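Local structure of metallo-beta-lactamase family protein (Thermus thermophilus, 2ZO4) at residues E256-L261 with E297-E302; V196-G201 with K212-S217. The protein binds two zinc ions in a metallo-beta-lactamase fold and is probably a hydrolase, although its substrate is not established. One frame throughout, in Å; residues are numbered along the deposited sequence.

Overall arrangement
The two contacts lie at different depths of one chain. Contact 2 is centred about 9 Å from the chain centre, where the loop 196-201 passes beside the zinc site: the Pro198 side chain is about 7 Å from a bound zinc ion and about 4 Å from the side chains of the ligands His171 and Asp190. Contact 1, centred about 23 Å from the chain centre, joins two helices of the C-terminal part, away from the metals. The centres of the two contacts are about 15 Å apart, yet they touch through Tyr298 of contact 1, whose CD1 is 3.7 Å from N of Lys212 and whose OH is 3.9 Å from CD1 of Leu215, both in contact 2.

Contact 1: residues E256-L261 with E297-E302; sequences EALLAL and EYLREE
Leu299 meets Leu258 and Leu259 in a purely apolar contact between helix 240-261 and helix 286-301, the latter in the metallo-beta-lactamase-like C-terminal domain. It is plain helix-helix leucine packing, away from the zinc site. One methyl does nearly all the work: CD1 of Leu299 lies 3.8 Å from CD2 of Leu258 and 3.8 Å from CD2 of Leu259, reaching both neighbours on the other helix. Leu258 and Leu299 pass each other in opposite directions, whereas Leu259 comes at a slant. Leu258 points its CB at the other helix and has CG anti to the backbone N (chi1 178°); Leu259 starts off to the side, and with CG anti to the carbonyl carbon (chi1 -74°), CD2 is brought round to Leu299 CD1. The backbones stay well separated, CA of Leu259 and CA of Leu299 being 8.6 Å apart, and only 131 Å² is buried in total, so the helices meet through leucine ends, with no hydrogen bond between the two segments.

The polar interaction is internal to 297-302. Arg300 forms a bidentate salt bridge with Glu297, three residues earlier in the helix, with NE to OE2 at 2.8 Å and NH2 to OE1 at 2.8 Å. The NE bond is nearly straight (170°) and lies in the guanidinium plane, but it meets OE2 from out of the carboxylate plane; OE1 uses its syn lone pair yet is tilted from the guanidinium plane, so the two groups are not coplanar. Two bonds hold them against rotation, and Tyr314 OH adds a further hydrogen bond to OE2 of Glu297.

Around the leucines, Val305 of strand 305-308 packs on Leu259 and Leu299, and Leu275 of helix 268-275 packs on Leu258. Arg316, on strand 313-316, hydrogen-bonds through NE to the carbonyl of Leu259, so the small two-stranded sheet borders both helices.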
ATOM      1  N   GLU A 256      -5.407 -22.097  -3.278  1.00 15.84           N
ATOM      2  CA  GLU A 256      -5.642 -23.520  -3.040  1.00 16.52           C
ATOM      3  C   GLU A 256      -6.224 -23.749  -1.645  1.00 16.13           C
ATOM      4  O   GLU A 256      -7.146 -24.546  -1.478  1.00 16.22           O
ATOM      5  CB  GLU A 256      -4.345 -24.322  -3.212  1.00 16.45           C
ATOM      6  CG  GLU A 256      -3.822 -24.391  -4.651  1.00 17.88           C
ATOM      7  CD  GLU A 256      -2.478 -25.095  -4.753  1.00 18.61           C
ATOM      8  OE1 GLU A 256      -2.216 -26.013  -3.945  1.00 21.56           O
ATOM      9  OE2 GLU A 256      -1.676 -24.732  -5.645  1.00 21.67           O
ATOM     10  N   ALA A 257      -5.685 -23.039  -0.651  1.00 15.91           N
ATOM     11  CA  ALA A 257      -6.181 -23.120   0.726  1.00 15.79           C
ATOM     12  C   ALA A 257      -7.630 -22.648   0.847  1.00 15.75           C
ATOM     13  O   ALA A 257      -8.418 -23.249   1.577  1.00 15.49           O
ATOM     14  CB  ALA A 257      -5.287 -22.336   1.669  1.00 15.88           C
ATOM     15  N   LEU A 258      -7.976 -21.581   0.127  1.00 15.56           N
ATOM     16  CA  LEU A 258      -9.338 -21.053   0.139  1.00 15.52           C
ATOM     17  C   LEU A 258     -10.326 -22.029  -0.510  1.00 15.83           C
ATOM     18  O   LEU A 258     -11.422 -22.248   0.009  1.00 15.61           O
ATOM     19  CB  LEU A 258      -9.395 -19.676  -0.539  1.00 15.46           C
ATOM     20  CG  LEU A 258     -10.736 -18.945  -0.677  1.00 15.30           C
ATOM     21  CD1 LEU A 258     -11.471 -18.819   0.652  1.00 14.48           C
ATOM     22  CD2 LEU A 258     -10.518 -17.567  -1.294  1.00 15.09           C
ATOM     23  N   LEU A 259      -9.931 -22.605  -1.643  1.00 16.29           N
ATOM     24  CA  LEU A 259     -10.740 -23.621  -2.324  1.00 16.98           C
ATOM     25  C   LEU A 259     -11.065 -24.812  -1.414  1.00 17.49           C
ATOM     26  O   LEU A 259     -12.189 -25.310  -1.425  1.00 17.88           O
ATOM     27  CB  LEU A 259     -10.047 -24.095  -3.608  1.00 16.68           C
ATOM     28  CG  LEU A 259     -10.069 -23.113  -4.787  1.00 16.55           C
ATOM     29  CD1 LEU A 259      -9.129 -23.558  -5.896  1.00 16.67           C
ATOM     30  CD2 LEU A 259     -11.485 -22.925  -5.322  1.00 16.64           C
ATOM     31  N   ALA A 260     -10.083 -25.237  -0.621  1.00 18.08           N
ATOM     32  CA  ALA A 260     -10.241 -26.342   0.322  1.00 18.92           C
ATOM     33  C   ALA A 260     -11.212 -25.999   1.452  1.00 19.53           C
ATOM     34  O   ALA A 260     -11.957 -26.862   1.920  1.00 19.87           O
ATOM     35  CB  ALA A 260      -8.886 -26.755   0.886  1.00 18.80           C
ATOM     36  N   LEU A 261     -11.208 -24.734   1.875  1.00 20.13           N
ATOM     37  CA  LEU A 261     -12.114 -24.245   2.921  1.00 20.70           C
ATOM     38  C   LEU A 261     -13.584 -24.209   2.489  1.00 21.22           C
ATOM     39  O   LEU A 261     -14.483 -24.118   3.328  1.00 21.21           O
ATOM     40  CB  LEU A 261     -11.677 -22.859   3.406  1.00 20.68           C
ATOM     41  CG  LEU A 261     -10.376 -22.757   4.207  1.00 20.72           C
ATOM     42  CD1 LEU A 261     -10.000 -21.303   4.404  1.00 21.51           C
ATOM     43  CD2 LEU A 261     -10.475 -23.479   5.550  1.00 20.23           C
ATOM     44  N   GLU A 297     -13.071 -13.225  -5.196  1.00 11.16           N
ATOM     45  CA  GLU A 297     -13.493 -12.581  -6.441  1.00 11.55           C
ATOM     46  C   GLU A 297     -12.567 -12.916  -7.610  1.00 11.67           C
ATOM     47  O   GLU A 297     -12.993 -12.926  -8.769  1.00 11.81           O
ATOM     48  CB  GLU A 297     -13.660 -11.068  -6.251  1.00 11.56           C
ATOM     49  CG  GLU A 297     -14.946 -10.694  -5.496  1.00 11.75           C
ATOM     50  CD  GLU A 297     -16.215 -11.176  -6.205  1.00 11.96           C
ATOM     51  OE1 GLU A 297     -16.623 -10.540  -7.195  1.00 12.62           O
ATOM     52  OE2 GLU A 297     -16.808 -12.184  -5.770  1.00 11.26           O
ATOM     53  N   TYR A 298     -11.307 -13.205  -7.293  1.00 11.63           N
ATOM     54  CA  TYR A 298     -10.358 -13.725  -8.268  1.00 11.95           C
ATOM     55  C   TYR A 298     -10.795 -15.115  -8.743  1.00 12.08           C
ATOM     56  O   TYR A 298     -10.794 -15.401  -9.945  1.00 11.71           O
ATOM     57  CB  TYR A 298      -8.958 -13.785  -7.649  1.00 11.96           C
ATOM     58  CG  TYR A 298      -7.869 -14.255  -8.588  1.00 12.32           C
ATOM     59  CD1 TYR A 298      -7.149 -13.344  -9.358  1.00 11.44           C
ATOM     60  CD2 TYR A 298      -7.547 -15.609  -8.692  1.00 12.41           C
ATOM     61  CE1 TYR A 298      -6.151 -13.767 -10.214  1.00 12.47           C
ATOM     62  CE2 TYR A 298      -6.543 -16.045  -9.550  1.00 12.92           C
ATOM     63  CZ  TYR A 298      -5.851 -15.120 -10.303  1.00 12.98           C
ATOM     64  OH  TYR A 298      -4.852 -15.542 -11.145  1.00 13.50           O
ATOM     65  N   LEU A 299     -11.172 -15.965  -7.789  1.00 12.22           N
ATOM     66  CA  LEU A 299     -11.631 -17.322  -8.083  1.00 12.75           C
ATOM     67  C   LEU A 299     -12.955 -17.332  -8.842  1.00 13.29           C
ATOM     68  O   LEU A 299     -13.164 -18.177  -9.716  1.00 13.35           O
ATOM     69  CB  LEU A 299     -11.759 -18.145  -6.798  1.00 12.48           C
ATOM     70  CG  LEU A 299     -10.459 -18.538  -6.082  1.00 12.41           C
ATOM     71  CD1 LEU A 299     -10.761 -19.209  -4.755  1.00 11.52           C
ATOM     72  CD2 LEU A 299      -9.585 -19.435  -6.950  1.00 12.67           C
ATOM     73  N   ARG A 300     -13.836 -16.390  -8.506  1.00 13.64           N
ATOM     74  CA  ARG A 300     -15.144 -16.285  -9.145  1.00 14.24           C
ATOM     75  C   ARG A 300     -15.011 -15.850 -10.595  1.00 14.69           C
ATOM     76  O   ARG A 300     -15.714 -16.364 -11.466  1.00 14.85           O
ATOM     77  CB  ARG A 300     -16.065 -15.331  -8.371  1.00 13.91           C
ATOM     78  CG  ARG A 300     -17.546 -15.498  -8.720  1.00 14.18           C
ATOM     79  CD  ARG A 300     -18.466 -14.741  -7.769  1.00 14.67           C
ATOM     80  NE  ARG A 300     -18.351 -13.286  -7.888  1.00 15.44           N
ATOM     81  CZ  ARG A 300     -18.915 -12.556  -8.849  1.00 17.39           C
ATOM     82  NH1 ARG A 300     -19.635 -13.131  -9.812  1.00 18.08           N
ATOM     83  NH2 ARG A 300     -18.747 -11.241  -8.859  1.00 17.38           N
ATOM     84  N   GLU A 301     -14.095 -14.919 -10.849  1.00 15.55           N
ATOM     85  CA  GLU A 301     -13.825 -14.442 -12.206  1.00 16.38           C
ATOM     86  C   GLU A 301     -13.301 -15.573 -13.089  1.00 16.51           C
ATOM     87  O   GLU A 301     -13.636 -15.651 -14.269  1.00 16.70           O
ATOM     88  CB  GLU A 301     -12.853 -13.255 -12.188  1.00 16.57           C
ATOM     89  CG  GLU A 301     -12.778 -12.467 -13.503  1.00 18.43           C
ATOM     90  CD  GLU A 301     -11.811 -13.073 -14.516  1.00 20.80           C
ATOM     91  OE1 GLU A 301     -10.899 -13.828 -14.113  1.00 22.09           O
ATOM     92  OE2 GLU A 301     -11.955 -12.784 -15.723  1.00 22.87           O
ATOM     93  N   GLU A 302     -12.489 -16.450 -12.506  1.00 16.97           N
ATOM     94  CA  GLU A 302     -11.996 -17.639 -13.206  1.00 17.41           C
ATOM     95  C   GLU A 302     -13.070 -18.718 -13.367  1.00 16.95           C
ATOM     96  O   GLU A 302     -12.883 -19.675 -14.120  1.00 16.86           O
ATOM     97  CB  GLU A 302     -10.782 -18.223 -12.482  1.00 17.33           C
ATOM     98  CG  GLU A 302      -9.532 -17.368 -12.586  1.00 18.67           C
ATOM     99  CD  GLU A 302      -8.298 -18.049 -12.023  1.00 18.80           C
ATOM    100  OE1 GLU A 302      -8.437 -18.995 -11.218  1.00 21.13           O
ATOM    101  OE2 GLU A 302      -7.181 -17.629 -12.385  1.00 21.22           O
TER

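Contact 2: residues V196-G201 with K212-S217; sequences VSPNVG and KDFLRS
Phe214, on helix 210-222, meets Pro198 and Val200 of the loop that follows strand 185-189 in the metallo-beta-lactamase fold. Phe214 accounts for 86 of the 171 Å² buried between the two segments. With CG anti to the backbone N (chi1 -175°), its ring extends from the helix to the loop.

Pro198 comes in at the ring's edge, near its plane: CG is 3.7 Å from CZ of Phe214, and the two side chains are about perpendicular. Val200 meets the root of the same residue, with its CG2 3.9 Å from CB of Phe214. The loop therefore touches both ends of one side chain, and His251 of helix 240-261 adds a ring contact to Phe214 with planes at about 70°.

This packing borders the metal site, since Pro198 also touches the zinc ligand His171, and the carbonyl of Asn199 accepts a hydrogen bond from His171 ND1, which places the loop in the second shell of the zinc ion that His171 binds.

Beside the phenyl tip, Ser197 OG hydrogen-bonds with His251 NE2 and also donates to the carbonyl O of Pro198 at 2.9 Å, lying 30° out of the carbonyl plane.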
ATOM      1  N   VAL A 196       6.230 -11.199   4.976  1.00 22.67           N
ATOM      2  CA  VAL A 196       4.852 -11.582   4.722  1.00 22.62           C
ATOM      3  C   VAL A 196       4.447 -11.076   3.346  1.00 22.29           C
ATOM      4  O   VAL A 196       5.253 -10.461   2.635  1.00 22.42           O
ATOM      5  CB  VAL A 196       3.900 -10.976   5.787  1.00 22.72           C
ATOM      6  CG1 VAL A 196       4.096 -11.653   7.129  1.00 23.42           C
ATOM      7  CG2 VAL A 196       4.118  -9.468   5.913  1.00 23.10           C
ATOM      8  N   SER A 197       3.205 -11.344   2.967  1.00 21.68           N
ATOM      9  CA  SER A 197       2.643 -10.703   1.798  1.00 21.25           C
ATOM     10  C   SER A 197       2.015  -9.390   2.225  1.00 21.15           C
ATOM     11  O   SER A 197       1.313  -9.337   3.240  1.00 20.85           O
ATOM     12  CB  SER A 197       1.593 -11.583   1.120  1.00 21.32           C
ATOM     13  OG  SER A 197       1.003 -10.891   0.030  1.00 20.18           O
ATOM     14  N   PRO A 198       2.280  -8.316   1.460  1.00 21.03           N
ATOM     15  CA  PRO A 198       1.475  -7.121   1.652  1.00 20.92           C
ATOM     16  C   PRO A 198       0.010  -7.435   1.369  1.00 20.81           C
ATOM     17  O   PRO A 198      -0.291  -8.295   0.531  1.00 20.93           O
ATOM     18  CB  PRO A 198       2.029  -6.142   0.611  1.00 20.95           C
ATOM     19  CG  PRO A 198       2.813  -6.970  -0.350  1.00 20.97           C
ATOM     20  CD  PRO A 198       3.314  -8.135   0.425  1.00 20.97           C
ATOM     21  N   ASN A 199      -0.886  -6.759   2.078  1.00 20.77           N
ATOM     22  CA  ASN A 199      -2.324  -6.915   1.872  1.00 20.77           C
ATOM     23  C   ASN A 199      -2.700  -6.770   0.396  1.00 20.16           C
ATOM     24  O   ASN A 199      -2.144  -5.936  -0.320  1.00 20.33           O
ATOM     25  CB  ASN A 199      -3.087  -5.880   2.708  1.00 21.13           C
ATOM     26  CG  ASN A 199      -4.485  -6.344   3.095  1.00 22.49           C
ATOM     27  OD1 ASN A 199      -4.648  -7.306   3.854  1.00 24.11           O
ATOM     28  ND2 ASN A 199      -5.501  -5.648   2.589  1.00 22.94           N
ATOM     29  N   VAL A 200      -3.611  -7.616  -0.062  1.00 19.38           N
ATOM     30  CA  VAL A 200      -4.304  -7.383  -1.319  1.00 18.46           C
ATOM     31  C   VAL A 200      -5.799  -7.411  -1.001  1.00 17.80           C
ATOM     32  O   VAL A 200      -6.439  -8.466  -1.021  1.00 17.36           O
ATOM     33  CB  VAL A 200      -3.881  -8.385  -2.439  1.00 18.67           C
ATOM     34  CG1 VAL A 200      -4.153  -9.838  -2.038  1.00 19.10           C
ATOM     35  CG2 VAL A 200      -4.561  -8.040  -3.743  1.00 18.71           C
ATOM     36  N   GLY A 201      -6.336  -6.242  -0.666  1.00 17.00           N
ATOM     37  CA  GLY A 201      -7.710  -6.147  -0.195  1.00 16.32           C
ATOM     38  C   GLY A 201      -8.684  -5.621  -1.225  1.00 15.91           C
ATOM     39  O   GLY A 201      -8.340  -4.758  -2.035  1.00 15.60           O
ATOM     40  N   LYS A 212      -5.531  -9.963  -9.285  1.00 10.56           N
ATOM     41  CA  LYS A 212      -5.008 -10.074 -10.650  1.00 10.82           C
ATOM     42  C   LYS A 212      -4.008  -8.954 -10.951  1.00 10.45           C
ATOM     43  O   LYS A 212      -2.962  -9.204 -11.540  1.00 10.49           O
ATOM     44  CB  LYS A 212      -6.148 -10.074 -11.678  1.00 10.49           C
ATOM     45  CG  LYS A 212      -5.703 -10.398 -13.112  1.00 11.83           C
ATOM     46  CD  LYS A 212      -6.894 -10.696 -14.017  1.00 12.12           C
ATOM     47  CE  LYS A 212      -6.434 -10.948 -15.450  1.00 16.19           C
ATOM     48  NZ  LYS A 212      -7.574 -11.328 -16.338  1.00 17.90           N
ATOM     49  N   ASP A 213      -4.341  -7.729 -10.544  1.00 10.51           N
ATOM     50  CA  ASP A 213      -3.413  -6.592 -10.603  1.00 10.63           C
ATOM     51  C   ASP A 213      -2.134  -6.866  -9.816  1.00 10.31           C
ATOM     52  O   ASP A 213      -1.039  -6.578 -10.287  1.00  9.78           O
ATOM     53  CB  ASP A 213      -4.057  -5.332 -10.015  1.00 10.70           C
ATOM     54  CG  ASP A 213      -5.072  -4.691 -10.939  1.00 11.79           C
ATOM     55  OD1 ASP A 213      -4.958  -4.826 -12.178  1.00 13.16           O
ATOM     56  OD2 ASP A 213      -5.983  -4.024 -10.407  1.00 13.27           O
ATOM     57  N   PHE A 214      -2.298  -7.401  -8.606  1.00 10.60           N
ATOM     58  CA  PHE A 214      -1.183  -7.637  -7.689  1.00 11.03           C
ATOM     59  C   PHE A 214      -0.192  -8.631  -8.262  1.00 10.99           C
ATOM     60  O   PHE A 214       1.015  -8.423  -8.181  1.00 11.15           O
ATOM     61  CB  PHE A 214      -1.684  -8.124  -6.324  1.00 11.22           C
ATOM     62  CG  PHE A 214      -0.595  -8.270  -5.295  1.00 11.87           C
ATOM     63  CD1 PHE A 214      -0.058  -7.146  -4.664  1.00 12.19           C
ATOM     64  CD2 PHE A 214      -0.112  -9.530  -4.946  1.00 12.05           C
ATOM     65  CE1 PHE A 214       0.957  -7.278  -3.707  1.00 11.96           C
ATOM     66  CE2 PHE A 214       0.901  -9.672  -3.994  1.00 12.23           C
ATOM     67  CZ  PHE A 214       1.438  -8.543  -3.378  1.00 11.86           C
ATOM     68  N   LEU A 215      -0.709  -9.711  -8.840  1.00 11.21           N
ATOM     69  CA  LEU A 215       0.133 -10.750  -9.423  1.00 11.37           C
ATOM     70  C   LEU A 215       0.842 -10.269 -10.695  1.00 11.64           C
ATOM     71  O   LEU A 215       1.985 -10.647 -10.954  1.00 11.65           O
ATOM     72  CB  LEU A 215      -0.672 -12.039  -9.665  1.00 11.28           C
ATOM     73  CG  LEU A 215      -1.246 -12.715  -8.404  1.00 10.70           C
ATOM     74  CD1 LEU A 215      -2.250 -13.814  -8.753  1.00  9.59           C
ATOM     75  CD2 LEU A 215      -0.143 -13.261  -7.498  1.00 10.13           C
ATOM     76  N   ARG A 216       0.178  -9.422 -11.476  1.00 11.92           N
ATOM     77  CA  ARG A 216       0.819  -8.826 -12.649  1.00 12.24           C
ATOM     78  C   ARG A 216       1.919  -7.843 -12.233  1.00 11.72           C
ATOM     79  O   ARG A 216       2.939  -7.722 -12.912  1.00 11.35           O
ATOM     80  CB  ARG A 216      -0.220  -8.152 -13.551  1.00 12.86           C
ATOM     81  CG  ARG A 216       0.343  -7.563 -14.834  1.00 15.95           C
ATOM     82  CD  ARG A 216      -0.451  -8.013 -16.050  1.00 20.81           C
ATOM     83  NE  ARG A 216       0.104  -9.228 -16.650  1.00 23.67           N
ATOM     84  CZ  ARG A 216       0.937  -9.248 -17.693  1.00 25.06           C
ATOM     85  NH1 ARG A 216       1.328  -8.118 -18.272  1.00 24.98           N
ATOM     86  NH2 ARG A 216       1.385 -10.408 -18.158  1.00 25.74           N
ATOM     87  N   SER A 217       1.706  -7.152 -11.114  1.00 11.45           N
ATOM     88  CA  SER A 217       2.698  -6.217 -10.572  1.00 11.39           C
ATOM     89  C   SER A 217       3.951  -6.950 -10.096  1.00 11.74           C
ATOM     90  O   SER A 217       5.064  -6.492 -10.333  1.00 11.55           O
ATOM     91  CB  SER A 217       2.098  -5.376  -9.444  1.00 10.97           C
ATOM     92  OG  SER A 217       1.077  -4.532  -9.943  1.00  9.93           O
TER